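Local coordinates for protein 1-pyrroline-5-carboxylate dehydrogenase (PDB 1UZB) that probably oxidises the aldehyde derived from 1-pyrroline-5-carboxylate to glutamate, as a dehydrogenase of the aldehyde dehydrogenase family, at residues P39-M53 against H224-G238. Sequence-based numbering, arbitrary orientation.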
loop_
_atom_site.group_PDB
_atom_site.type_symbol
_atom_site.label_atom_id
_atom_site.label_comp_id
_atom_site.label_asym_id
_atom_site.label_seq_id
_atom_site.Cartn_x
_atom_site.Cartn_y
_atom_site.Cartn_z
ATOM N N PRO A 39 -33.797 -3.587 37.291
ATOM C CA PRO A 39 -34.935 -3.473 36.371
ATOM C C PRO A 39 -34.548 -3.744 34.916
ATOM O O PRO A 39 -33.405 -4.099 34.617
ATOM C CB PRO A 39 -35.391 -2.025 36.556
ATOM C CG PRO A 39 -34.848 -1.639 37.914
ATOM C CD PRO A 39 -33.495 -2.283 37.901
ATOM N N LEU A 40 -35.520 -3.597 34.023
ATOM C CA LEU A 40 -35.279 -3.756 32.594
ATOM C C LEU A 40 -34.655 -2.426 32.169
ATOM O O LEU A 40 -34.684 -1.458 32.924
ATOM C CB LEU A 40 -36.600 -3.930 31.835
ATOM C CG LEU A 40 -37.622 -4.970 32.309
ATOM C CD1 LEU A 40 -38.882 -4.894 31.448
ATOM C CD2 LEU A 40 -37.011 -6.357 32.233
ATOM N N TYR A 41 -34.082 -2.373 30.973
ATOM C CA TYR A 41 -33.520 -1.125 30.473
ATOM C C TYR A 41 -34.131 -0.928 29.093
ATOM O O TYR A 41 -33.829 -1.667 28.154
ATOM C CB TYR A 41 -31.994 -1.189 30.371
ATOM C CG TYR A 41 -31.349 0.147 30.050
ATOM C CD1 TYR A 41 -31.150 1.110 31.045
ATOM C CD2 TYR A 41 -30.938 0.452 28.751
ATOM C CE1 TYR A 41 -30.553 2.340 30.752
ATOM C CE2 TYR A 41 -30.347 1.675 28.449
ATOM C CZ TYR A 41 -30.155 2.613 29.449
ATOM O OH TYR A 41 -29.551 3.812 29.149
ATOM N N ILE A 42 -35.011 0.061 28.982
ATOM C CA ILE A 42 -35.699 0.344 27.732
ATOM C C ILE A 42 -35.691 1.834 27.439
ATOM O O ILE A 42 -35.984 2.644 28.314
ATOM C CB ILE A 42 -37.174 -0.116 27.801
ATOM C CG1 ILE A 42 -37.246 -1.606 28.133
ATOM C CG2 ILE A 42 -37.869 0.177 26.478
ATOM C CD1 ILE A 42 -38.651 -2.108 28.420
ATOM N N GLY A 43 -35.358 2.194 26.206
ATOM C CA GLY A 43 -35.348 3.593 25.827
ATOM C C GLY A 43 -34.535 4.517 26.713
ATOM O O GLY A 43 -34.974 5.624 27.031
ATOM N N GLY A 44 -33.355 4.064 27.126
ATOM C CA GLY A 44 -32.485 4.891 27.941
ATOM C C GLY A 44 -32.794 5.005 29.420
ATOM O O GLY A 44 -32.156 5.790 30.120
ATOM N N GLU A 45 -33.758 4.231 29.907
ATOM C CA GLU A 45 -34.106 4.287 31.322
ATOM C C GLU A 45 -34.406 2.914 31.907
ATOM O O GLU A 45 -34.828 1.999 31.197
ATOM C CB GLU A 45 -35.317 5.200 31.534
ATOM C CG GLU A 45 -36.553 4.781 30.754
ATOM C CD GLU A 45 -37.764 5.650 31.054
ATOM O OE1 GLU A 45 -38.804 5.466 30.387
ATOM O OE2 GLU A 45 -37.678 6.511 31.956
ATOM N N TRP A 46 -34.175 2.773 33.207
ATOM C CA TRP A 46 -34.456 1.516 33.885
ATOM C C TRP A 46 -35.952 1.474 34.176
ATOM O O TRP A 46 -36.504 2.398 34.777
ATOM C CB TRP A 46 -33.651 1.417 35.181
ATOM C CG TRP A 46 -32.171 1.342 34.944
ATOM C CD1 TRP A 46 -31.283 2.380 34.945
ATOM C CD2 TRP A 46 -31.415 0.167 34.628
ATOM N NE1 TRP A 46 -30.020 1.924 34.648
ATOM C CE2 TRP A 46 -30.074 0.570 34.449
ATOM C CE3 TRP A 46 -31.742 -1.189 34.476
ATOM C CZ2 TRP A 46 -29.057 -0.336 34.124
ATOM C CZ3 TRP A 46 -30.728 -2.091 34.154
ATOM C CH2 TRP A 46 -29.402 -1.655 33.982
ATOM N N VAL A 47 -36.602 0.404 33.732
ATOM C CA VAL A 47 -38.039 0.234 33.906
ATOM C C VAL A 47 -38.320 -1.052 34.671
ATOM O O VAL A 47 -37.903 -2.133 34.254
ATOM C CB VAL A 47 -38.749 0.162 32.534
ATOM C CG1 VAL A 47 -40.258 0.127 32.724
ATOM C CG2 VAL A 47 -38.339 1.346 31.675
ATOM N N ASP A 48 -39.034 -0.936 35.785
ATOM C CA ASP A 48 -39.353 -2.098 36.602
ATOM C C ASP A 48 -40.678 -2.724 36.179
ATOM O O ASP A 48 -41.444 -2.131 35.419
ATOM C CB ASP A 48 -39.429 -1.695 38.077
ATOM C CG ASP A 48 -38.944 -2.788 39.008
ATOM O OD1 ASP A 48 -38.795 -3.945 38.557
ATOM O OD2 ASP A 48 -38.716 -2.489 40.198
ATOM N N THR A 49 -40.932 -3.933 36.668
ATOM C CA THR A 49 -42.168 -4.647 36.371
ATOM C C THR A 49 -42.715 -5.213 37.675
ATOM O O THR A 49 -42.013 -5.241 38.684
ATOM C CB THR A 49 -41.931 -5.806 35.381
ATOM O OG1 THR A 49 -41.000 -6.738 35.944
ATOM C CG2 THR A 49 -41.379 -5.275 34.068
ATOM N N LYS A 50 -43.969 -5.654 37.657
ATOM C CA LYS A 50 -44.581 -6.217 38.854
ATOM C C LYS A 50 -43.952 -7.570 39.167
ATOM O O LYS A 50 -43.574 -7.840 40.307
ATOM C CB LYS A 50 -46.091 -6.374 38.660
ATOM C CG LYS A 50 -46.817 -6.934 39.876
ATOM C CD LYS A 50 -48.327 -6.950 39.672
ATOM C CE LYS A 50 -48.729 -7.828 38.494
ATOM N NZ LYS A 50 -48.324 -9.248 38.691
ATOM N N GLU A 51 -43.840 -8.414 38.147
ATOM C CA GLU A 51 -43.245 -9.735 38.311
ATOM C C GLU A 51 -41.727 -9.613 38.308
ATOM O O GLU A 51 -41.177 -8.651 37.771
ATOM C CB GLU A 51 -43.692 -10.666 37.182
ATOM C CG GLU A 51 -45.188 -10.944 37.168
ATOM C CD GLU A 51 -45.602 -11.874 36.042
ATOM O OE1 GLU A 51 -46.809 -12.186 35.943
ATOM O OE2 GLU A 51 -44.725 -12.291 35.255
ATOM N N ARG A 52 -41.051 -10.587 38.907
ATOM C CA ARG A 52 -39.596 -10.562 38.961
ATOM C C ARG A 52 -38.995 -11.941 38.729
ATOM O O ARG A 52 -39.688 -12.958 38.794
ATOM C CB ARG A 52 -39.124 -10.029 40.315
ATOM C CG ARG A 52 -39.327 -10.997 41.471
ATOM C CD ARG A 52 -38.740 -10.439 42.757
ATOM N NE ARG A 52 -38.736 -11.424 43.835
ATOM C CZ ARG A 52 -38.256 -11.195 45.054
ATOM N NH1 ARG A 52 -37.741 -10.010 45.355
ATOM N NH2 ARG A 52 -38.288 -12.150 45.972
ATOM N N MET A 53 -37.696 -11.957 38.455
ATOM C CA MET A 53 -36.951 -13.187 38.221
ATOM C C MET A 53 -35.879 -13.294 39.289
ATOM O O MET A 53 -35.322 -12.285 39.714
ATOM C CB MET A 53 -36.272 -13.149 36.857
ATOM C CG MET A 53 -37.208 -13.131 35.677
ATOM S SD MET A 53 -36.243 -12.863 34.190
ATOM C CE MET A 53 -35.313 -14.399 34.098
ATOM N N HIS A 224 -25.166 2.309 29.868
ATOM C CA HIS A 224 -25.860 3.524 30.270
ATOM C C HIS A 224 -24.865 4.619 30.624
ATOM O O HIS A 224 -24.983 5.753 30.157
ATOM C CB HIS A 224 -26.769 3.251 31.473
ATOM C CG HIS A 224 -27.499 4.465 31.963
ATOM N ND1 HIS A 224 -28.508 5.070 31.247
ATOM C CD2 HIS A 224 -27.347 5.197 33.092
ATOM C CE1 HIS A 224 -28.949 6.122 31.913
ATOM N NE2 HIS A 224 -28.261 6.221 33.037
ATOM N N GLU A 225 -23.880 4.281 31.447
ATOM C CA GLU A 225 -22.881 5.263 31.848
ATOM C C GLU A 225 -22.083 5.774 30.648
ATOM O O GLU A 225 -21.738 6.958 30.583
ATOM C CB GLU A 225 -21.937 4.668 32.895
ATOM C CG GLU A 225 -20.866 5.638 33.360
ATOM C CD GLU A 225 -20.096 5.136 34.564
ATOM O OE1 GLU A 225 -19.089 5.777 34.928
ATOM O OE2 GLU A 225 -20.500 4.111 35.149
ATOM N N ALA A 226 -21.793 4.883 29.703
ATOM C CA ALA A 226 -21.041 5.253 28.505
ATOM C C ALA A 226 -21.779 6.312 27.696
ATOM O O ALA A 226 -21.161 7.139 27.032
ATOM C CB ALA A 226 -20.784 4.023 27.640
ATOM N N GLY A 227 -23.105 6.264 27.731
ATOM C CA GLY A 227 -23.884 7.258 27.019
ATOM C C GLY A 227 -24.554 6.856 25.721
ATOM O O GLY A 227 -24.833 7.716 24.888
ATOM N N PHE A 228 -24.802 5.568 25.515
ATOM C CA PHE A 228 -25.490 5.157 24.296
ATOM C C PHE A 228 -26.847 5.860 24.285
ATOM O O PHE A 228 -27.546 5.889 25.298
ATOM C CB PHE A 228 -25.687 3.641 24.267
ATOM C CG PHE A 228 -24.459 2.879 23.855
ATOM C CD1 PHE A 228 -24.127 2.748 22.511
ATOM C CD2 PHE A 228 -23.617 2.319 24.810
ATOM C CE1 PHE A 228 -22.974 2.071 22.123
ATOM C CE2 PHE A 228 -22.459 1.639 24.432
ATOM C CZ PHE A 228 -22.138 1.516 23.086
ATOM N N PRO A 229 -27.225 6.457 23.146
ATOM C CA PRO A 229 -28.512 7.155 23.053
ATOM C C PRO A 229 -29.688 6.250 23.404
ATOM O O PRO A 229 -29.632 5.034 23.215
ATOM C CB PRO A 229 -28.552 7.611 21.598
ATOM C CG PRO A 229 -27.098 7.819 21.275
ATOM C CD PRO A 229 -26.444 6.616 21.905
ATOM N N PRO A 230 -30.778 6.835 23.919
ATOM C CA PRO A 230 -31.951 6.039 24.284
ATOM C C PRO A 230 -32.437 5.156 23.138
ATOM O O PRO A 230 -32.559 5.614 22.000
ATOM C CB PRO A 230 -32.978 7.101 24.664
ATOM C CG PRO A 230 -32.125 8.201 25.223
ATOM C CD PRO A 230 -30.992 8.260 24.228
ATOM N N GLY A 231 -32.702 3.893 23.453
ATOM C CA GLY A 231 -33.193 2.962 22.454
ATOM C C GLY A 231 -32.150 2.186 21.664
ATOM O O GLY A 231 -32.486 1.176 21.049
ATOM N N VAL A 232 -30.898 2.637 21.669
ATOM C CA VAL A 232 -29.859 1.942 20.912
ATOM C C VAL A 232 -29.617 0.528 21.447
ATOM O O VAL A 232 -29.457 -0.410 20.666
ATOM C CB VAL A 232 -28.559 2.775 20.887
ATOM C CG1 VAL A 232 -27.444 2.004 20.203
ATOM C CG2 VAL A 232 -28.814 4.077 20.136
ATOM N N VAL A 233 -29.594 0.377 22.769
ATOM C CA VAL A 233 -29.445 -0.936 23.399
ATOM C C VAL A 233 -30.519 -1.064 24.476
ATOM O O VAL A 233 -30.746 -0.130 25.263
ATOM C CB VAL A 233 -28.043 -1.159 24.032
ATOM C CG1 VAL A 233 -26.992 -1.305 22.930
ATOM C CG2 VAL A 233 -27.695 -0.025 24.980
ATOM N N ASN A 234 -31.178 -2.219 24.503
ATOM C CA ASN A 234 -32.257 -2.475 25.448
ATOM C C ASN A 234 -32.060 -3.841 26.099
ATOM O O ASN A 234 -31.650 -4.805 25.445
ATOM C CB ASN A 234 -33.594 -2.389 24.707
ATOM C CG ASN A 234 -33.747 -1.072 23.952
ATOM O OD1 ASN A 234 -34.159 -0.054 24.515
ATOM N ND2 ASN A 234 -33.382 -1.083 22.676
ATOM N N PHE A 235 -32.361 -3.902 27.392
ATOM C CA PHE A 235 -32.181 -5.087 28.228
ATOM C C PHE A 235 -33.520 -5.693 28.645
ATOM O O PHE A 235 -34.274 -5.072 29.399
ATOM C CB PHE A 235 -31.374 -4.651 29.457
ATOM C CG PHE A 235 -31.092 -5.743 30.447
ATOM C CD1 PHE A 235 -31.530 -5.618 31.762
ATOM C CD2 PHE A 235 -30.334 -6.854 30.098
ATOM C CE1 PHE A 235 -31.214 -6.575 32.715
ATOM C CE2 PHE A 235 -30.012 -7.821 31.047
ATOM C CZ PHE A 235 -30.453 -7.679 32.359
ATOM N N LEU A 236 -33.800 -6.906 28.169
ATOM C CA LEU A 236 -35.058 -7.582 28.465
ATOM C C LEU A 236 -34.977 -8.981 29.064
ATOM O O LEU A 236 -35.248 -9.976 28.384
ATOM C CB LEU A 236 -35.933 -7.652 27.208
ATOM C CG LEU A 236 -36.448 -6.351 26.587
ATOM C CD1 LEU A 236 -37.426 -6.680 25.465
ATOM C CD2 LEU A 236 -37.138 -5.504 27.646
ATOM N N PRO A 237 -34.587 -9.082 30.341
ATOM C CA PRO A 237 -34.513 -10.408 30.961
ATOM C C PRO A 237 -35.929 -10.989 30.999
ATOM O O PRO A 237 -36.901 -10.250 31.182
ATOM C CB PRO A 237 -33.960 -10.110 32.356
ATOM C CG PRO A 237 -34.396 -8.681 32.610
ATOM C CD PRO A 237 -34.151 -8.030 31.273
ATOM N N GLY A 238 -36.045 -12.300 30.808
ATOM C CA GLY A 238 -37.350 -12.936 30.821
ATOM C C GLY A 238 -37.290 -14.419 31.127
ATOM O O GLY A 238 -36.227 -15.034 31.072
HETATM O O HOH W 1 -27.832 3.528 26.886
HETATM O O HOH W 2 -32.048 2.252 25.540
#
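Tyr41 and Phe235 pair their backbones in an antiparallel bridge, Tyr41 N giving a nearly straight bond to Phe235 O (3.1 Å) and Phe235 N returning one to Tyr41 O (2.8 Å). Beyond it, Asn234 OD1 accepts the N-H of Gly43 (N to OD1 3.1 Å) in the type I' turn of the hairpin, while its ND2 bonds to Gly231 O and Val204 O, which fixes the amide's rotation. With CG anti to the backbone N (chi1 -172°), the Tyr41 ring reaches helix 213-226, where OH and His224 ND1 share a 2.7 Å hydrogen bond in the imidazole plane. A water links the same hydroxyl to Phe228 O; another joins Gly44 N, Gly231 N and Val233 O. Trp46 turns an edge to the His224 face, completing an aromatic cluster. Apolar contacts flank the bridge: Leu40 CD2 presses on Pro237 CD at a tight 3.4 Å, Ile42 CD1 meets Leu236 CD2, and Met53 SD packs on Pro237 CB and Gly238 backbone. A phenylalanine in place of Tyr41 would probably leave His224 ND1 and the water on Phe228 O without their shared partner. One two-bond bridge thus joins the hairpin to strand 233-235, parallel to strand 203-207 in a mixed sheet; amide and phenol extend the hold to turn and helix.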